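Local atomic coordinates of DNA helicase RecQ (PDB entry 4Q48), a protein that probably couples ATP hydrolysis to the unwinding of duplex DNA, translocating in the 3'-5' direction, here represented by its helicase core with zinc-binding and RQC domains. Residues 42-47 with 201-206; 146-151 with 178-183. All blocks are in the same frame, centred on the assembly; numbering follows the deposited sequence.

Interaction 1 (42-47 with 201-206); sequences ALVLMP and PQFVSS
Pro-201 begins the contact through its carbonyl: O lies 2.9 Å from the backbone N of Leu-43 and takes that N-H in the carbonyl plane. Gln-202, next along, lies alongside Leu-43 with both side chains pointing the same way. CG of Leu-43 is anti to its backbone N (chi1 -179°), which, with chi2 near 50°, brings CD2 to 3.7 Å from OE1 of Gln-202, on the face of the sheet packed by helix 185-194. Phe-203 points to the opposite face, shared with Val-44. Its N-H meets Leu-43 O almost along the C=O axis, and its own O accepts from Leu-45 N at 2.8 Å, so this residue is held through both N and O. With CG beside the backbone N (chi1 -60°), the ring leans back along the strand until CE1 is 4.0 Å from CB of Ala-42, while Leu-43 O sits at the ring edge. Ile-32 of helix 29-37 touches both Phe-203 and Val-44 there. This parallel pairing closes one border of the seven-stranded sheet of the first RecA-like helicase domain: strand 202-204 is outermost, and strand 42-45 runs into the P-loop, whose Gly-49, Gly-51, Lys-52 and Ser-53 bind ADP in the nucleotide-bound protein, though none is present here. Val-204 returns to the Leu-43 face, where its CG2 meets CD1 of Leu-45 at 3.7 Å as the two side chains cross obliquely. Past the strand, Ser-205 gives its N-H to Leu-45 O at 3.1 Å, and its CB packs against Met-46 CG and SD, the methionine chain bending at chi3; the Met-46 side chain also approaches those of Lys-52 and Gln-29. The carbonyl O of Ser-206 lies against the Pro-47 ring, 3.6 Å from CG, whereas its OG hydrogen-bonds Glu-392 and the backbone N of Asp-208.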
loop_
_atom_site.group_PDB
_atom_site.type_symbol
_atom_site.label_atom_id
_atom_site.label_comp_id
_atom_site.label_asym_id
_atom_site.label_seq_id
_atom_site.Cartn_x
_atom_site.Cartn_y
_atom_site.Cartn_z
ATOM N N ALA A 42 -15.940 -4.888 -9.043
ATOM C CA ALA A 42 -14.492 -4.843 -9.241
ATOM C C ALA A 42 -13.731 -4.439 -7.981
ATOM O O ALA A 42 -14.238 -3.701 -7.132
ATOM C CB ALA A 42 -14.153 -3.908 -10.379
ATOM N N LEU A 43 -12.520 -4.967 -7.862
ATOM C CA LEU A 43 -11.563 -4.536 -6.855
ATOM C C LEU A 43 -10.365 -3.963 -7.571
ATOM O O LEU A 43 -9.688 -4.665 -8.321
ATOM C CB LEU A 43 -11.141 -5.677 -5.954
ATOM C CG LEU A 43 -10.160 -5.247 -4.872
ATOM C CD1 LEU A 43 -10.683 -4.017 -4.161
ATOM C CD2 LEU A 43 -9.913 -6.365 -3.876
ATOM N N VAL A 44 -10.141 -2.670 -7.377
ATOM C CA VAL A 44 -9.093 -1.961 -8.093
ATOM C C VAL A 44 -8.009 -1.429 -7.145
ATOM O O VAL A 44 -8.293 -0.703 -6.189
ATOM C CB VAL A 44 -9.682 -0.813 -8.936
ATOM C CG1 VAL A 44 -8.576 0.022 -9.559
ATOM C CG2 VAL A 44 -10.586 -1.377 -10.015
ATOM N N LEU A 45 -6.766 -1.829 -7.393
ATOM C CA LEU A 45 -5.661 -1.430 -6.540
ATOM C C LEU A 45 -4.666 -0.683 -7.411
ATOM O O LEU A 45 -4.119 -1.230 -8.378
ATOM C CB LEU A 45 -5.052 -2.658 -5.868
ATOM C CG LEU A 45 -6.141 -3.573 -5.269
ATOM C CD1 LEU A 45 -6.241 -4.854 -6.075
ATOM C CD2 LEU A 45 -5.960 -3.899 -3.802
ATOM N N MET A 46 -4.546 0.617 -7.151
ATOM C CA MET A 46 -3.680 1.474 -7.960
ATOM C C MET A 46 -2.948 2.514 -7.135
ATOM O O MET A 46 -3.423 2.930 -6.087
ATOM C CB MET A 46 -4.501 2.179 -9.043
ATOM C CG MET A 46 -4.873 1.278 -10.202
ATOM S SD MET A 46 -5.337 2.149 -11.717
ATOM C CE MET A 46 -4.396 3.658 -11.575
ATOM N N PRO A 47 -1.788 2.961 -7.618
ATOM C CA PRO A 47 -1.219 4.169 -7.013
ATOM C C PRO A 47 -2.219 5.340 -7.157
ATOM O O PRO A 47 -3.079 5.327 -8.066
ATOM C CB PRO A 47 0.060 4.420 -7.817
ATOM C CG PRO A 47 0.009 3.506 -9.012
ATOM C CD PRO A 47 -1.016 2.444 -8.761
ATOM N N PRO A 201 -13.758 -9.673 -9.841
ATOM C CA PRO A 201 -12.369 -9.611 -10.309
ATOM C C PRO A 201 -11.581 -8.585 -9.487
ATOM O O PRO A 201 -12.159 -7.603 -9.003
ATOM C CB PRO A 201 -12.490 -9.145 -11.774
ATOM C CG PRO A 201 -13.916 -9.235 -12.111
ATOM C CD PRO A 201 -14.718 -9.194 -10.842
ATOM N N GLN A 202 -10.296 -8.847 -9.273
ATOM C CA GLN A 202 -9.444 -7.912 -8.545
ATOM C C GLN A 202 -8.373 -7.489 -9.525
ATOM O O GLN A 202 -7.748 -8.328 -10.183
ATOM C CB GLN A 202 -8.859 -8.513 -7.266
ATOM C CG GLN A 202 -7.459 -9.091 -7.387
ATOM C CD GLN A 202 -6.651 -8.897 -6.111
ATOM O OE1 GLN A 202 -7.207 -8.653 -5.027
ATOM N NE2 GLN A 202 -5.333 -8.991 -6.234
ATOM N N PHE A 203 -8.233 -6.174 -9.675
ATOM C CA PHE A 203 -7.321 -5.576 -10.650
ATOM C C PHE A 203 -6.134 -4.858 -10.016
ATOM O O PHE A 203 -6.294 -4.009 -9.126
ATOM C CB PHE A 203 -8.073 -4.606 -11.553
ATOM C CG PHE A 203 -9.178 -5.245 -12.339
ATOM C CD1 PHE A 203 -10.445 -5.381 -11.789
ATOM C CD2 PHE A 203 -8.958 -5.700 -13.629
ATOM C CE1 PHE A 203 -11.468 -5.952 -12.509
ATOM C CE2 PHE A 203 -9.982 -6.269 -14.359
ATOM C CZ PHE A 203 -11.236 -6.391 -13.797
ATOM N N VAL A 204 -4.936 -5.212 -10.454
ATOM C CA VAL A 204 -3.757 -4.585 -9.894
ATOM C C VAL A 204 -3.026 -3.870 -11.019
ATOM O O VAL A 204 -2.444 -4.511 -11.894
ATOM C CB VAL A 204 -2.843 -5.635 -9.214
ATOM C CG1 VAL A 204 -1.620 -4.976 -8.637
ATOM C CG2 VAL A 204 -3.596 -6.368 -8.094
ATOM N N SER A 205 -3.077 -2.541 -11.025
ATOM C CA SER A 205 -2.297 -1.791 -12.003
ATOM C C SER A 205 -0.904 -1.640 -11.410
ATOM O O SER A 205 -0.748 -1.683 -10.185
ATOM C CB SER A 205 -2.934 -0.438 -12.320
ATOM O OG SER A 205 -1.979 0.505 -12.798
ATOM N N SER A 206 0.106 -1.402 -12.242
ATOM C CA SER A 206 1.449 -1.426 -11.694
ATOM C C SER A 206 1.732 -0.277 -10.737
ATOM O O SER A 206 1.358 0.872 -10.980
ATOM C CB SER A 206 2.470 -1.413 -12.811
ATOM O OG SER A 206 3.747 -1.647 -12.284
#

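Interaction 2 (146-151 with 178-183); sequences EAHCVS and ALTATA
His-148 has CG in the crowded position between backbone N and carbonyl carbon (chi1 54°), and Thr-180 has OG1 anti to its own N (chi1 -175°); together these torsions bring ND1 of His-148 to 2.9 Å from OG1 of Thr-180. The hydroxyl meets the imidazole at its edge, in plane, in a nearly straight hydrogen bond. Thr-180 OG1 accepts the backbone N-H of Thr-182 at 3.1 Å as well as bonding to the imidazole, whichever of the two groups carries that proton; this ST turn fixes the hydroxyl as the chain leaves strand 176-180. Above one face of the imidazole, over its centre, lies Glu-146 O, and Thr-182 crosses the histidine at about a right angle, its OG1 3.7 Å from CG. Residues 145-148 form the DEAH box, helicase motif II, and the Thr-Ala-Thr sequence opposite corresponds to motif III of superfamily 2 helicases, so this contact joins two conserved motifs of the first RecA-like domain. An alanine in place of His-148 would remove the ring and would probably loosen the tie between the DEAH box and Thr-180. Next to the histidine, Ala-147 N donates to Leu-179 O at 3.3 Å, approaching from above the carbonyl plane, 37° out of it. The CB atoms of Ala-147 and Ala-178 touch at 3.7 Å. Ala-147 also touches Ile-191 of helix 185-194, and Thr-187 of the same helix touches His-148.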
loop_
_atom_site.group_PDB
_atom_site.type_symbol
_atom_site.label_atom_id
_atom_site.label_comp_id
_atom_site.label_asym_id
_atom_site.label_seq_id
_atom_site.Cartn_x
_atom_site.Cartn_y
_atom_site.Cartn_z
ATOM N N GLU A 146 -10.807 4.565 -1.430
ATOM C CA GLU A 146 -10.085 4.237 -0.206
ATOM C C GLU A 146 -10.754 3.126 0.587
ATOM O O GLU A 146 -10.982 3.269 1.795
ATOM C CB GLU A 146 -9.914 5.480 0.658
ATOM C CG GLU A 146 -8.688 6.280 0.243
ATOM C CD GLU A 146 -8.939 7.753 0.267
ATOM O OE1 GLU A 146 -10.117 8.131 0.431
ATOM O OE2 GLU A 146 -7.972 8.534 0.135
ATOM N N ALA A 147 -11.045 2.019 -0.102
ATOM C CA ALA A 147 -11.792 0.898 0.466
ATOM C C ALA A 147 -11.126 0.288 1.705
ATOM O O ALA A 147 -11.771 -0.397 2.518
ATOM C CB ALA A 147 -11.993 -0.163 -0.585
ATOM N N HIS A 148 -9.822 0.509 1.827
ATOM C CA HIS A 148 -9.037 -0.080 2.897
ATOM C C HIS A 148 -9.572 0.275 4.280
ATOM O O HIS A 148 -9.397 -0.498 5.222
ATOM C CB HIS A 148 -7.580 0.370 2.783
ATOM C CG HIS A 148 -7.404 1.858 2.734
ATOM N ND1 HIS A 148 -7.073 2.533 1.577
ATOM C CD2 HIS A 148 -7.506 2.799 3.702
ATOM C CE1 HIS A 148 -6.979 3.826 1.837
ATOM N NE2 HIS A 148 -7.234 4.014 3.119
ATOM N N CYS A 149 -10.286 1.394 4.386
ATOM C CA CYS A 149 -10.726 1.884 5.688
ATOM C C CYS A 149 -11.655 0.943 6.440
ATOM O O CYS A 149 -11.856 1.109 7.638
ATOM C CB CYS A 149 -11.411 3.239 5.550
ATOM S SG CYS A 149 -10.308 4.618 5.304
ATOM N N VAL A 150 -12.254 -0.010 5.735
ATOM C CA VAL A 150 -13.111 -1.002 6.376
ATOM C C VAL A 150 -12.290 -1.904 7.309
ATOM O O VAL A 150 -12.790 -2.381 8.326
ATOM C CB VAL A 150 -13.871 -1.862 5.331
ATOM C CG1 VAL A 150 -14.715 -0.972 4.442
ATOM C CG2 VAL A 150 -12.914 -2.694 4.483
ATOM N N SER A 151 -11.021 -2.102 6.962
ATOM C CA SER A 151 -10.123 -3.023 7.658
ATOM C C SER A 151 -9.519 -2.469 8.940
ATOM O O SER A 151 -9.176 -1.283 9.008
ATOM C CB SER A 151 -8.981 -3.437 6.723
ATOM O OG SER A 151 -8.179 -4.441 7.314
ATOM N N ALA A 178 -14.565 -0.960 -5.808
ATOM C CA ALA A 178 -13.778 -0.491 -4.666
ATOM C C ALA A 178 -12.343 -0.289 -5.110
ATOM O O ALA A 178 -11.732 -1.168 -5.722
ATOM C CB ALA A 178 -13.856 -1.471 -3.486
ATOM N N LEU A 179 -11.814 0.893 -4.852
ATOM C CA LEU A 179 -10.467 1.197 -5.293
ATOM C C LEU A 179 -9.579 1.583 -4.122
ATOM O O LEU A 179 -10.033 2.264 -3.190
ATOM C CB LEU A 179 -10.492 2.320 -6.332
ATOM C CG LEU A 179 -11.615 2.269 -7.373
ATOM C CD1 LEU A 179 -12.772 3.165 -6.928
ATOM C CD2 LEU A 179 -11.109 2.670 -8.741
ATOM N N THR A 180 -8.351 1.079 -4.097
ATOM C CA THR A 180 -7.442 1.470 -3.023
ATOM C C THR A 180 -6.004 1.641 -3.527
ATOM O O THR A 180 -5.626 1.127 -4.587
ATOM C CB THR A 180 -7.469 0.459 -1.838
ATOM O OG1 THR A 180 -6.644 0.943 -0.765
ATOM C CG2 THR A 180 -7.007 -0.923 -2.272
ATOM N N ALA A 181 -5.206 2.360 -2.744
ATOM C CA ALA A 181 -3.797 2.583 -3.053
ATOM C C ALA A 181 -2.940 1.860 -2.029
ATOM O O ALA A 181 -1.716 1.837 -2.137
ATOM C CB ALA A 181 -3.467 4.067 -3.085
ATOM N N THR A 182 -3.576 1.289 -1.013
ATOM C CA THR A 182 -2.821 0.558 -0.016
ATOM C C THR A 182 -3.389 -0.850 -0.028
ATOM O O THR A 182 -4.472 -1.121 0.504
ATOM C CB THR A 182 -2.928 1.179 1.382
ATOM O OG1 THR A 182 -3.982 0.530 2.122
ATOM C CG2 THR A 182 -3.186 2.694 1.272
ATOM N N ALA A 183 -2.581 -1.767 -0.536
ATOM C CA ALA A 183 -3.048 -3.106 -0.867
ATOM C C ALA A 183 -2.469 -4.195 0.036
ATOM O O ALA A 183 -2.158 -5.296 -0.433
ATOM C CB ALA A 183 -2.737 -3.405 -2.336
#

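How the interactions relate
Strands 42-45 and 176-180 are neighbours in one sheet, so interactions 1 and 2 share a backbone seam: Val-44 N and O lie 2.7 Å from Ala-178 O and Thr-180 N respectively, both probable hydrogen bonds. Interaction 1 is partly buried, at one edge strand of the sheet, and relies on regular main-chain pairing with apolar packing on both faces. Interaction 2 is buried, at the C-terminal ends of central strands, and depends instead on a side-chain hydrogen bond beside backbone contact with Leu-179. Helix 185-194 packs against both.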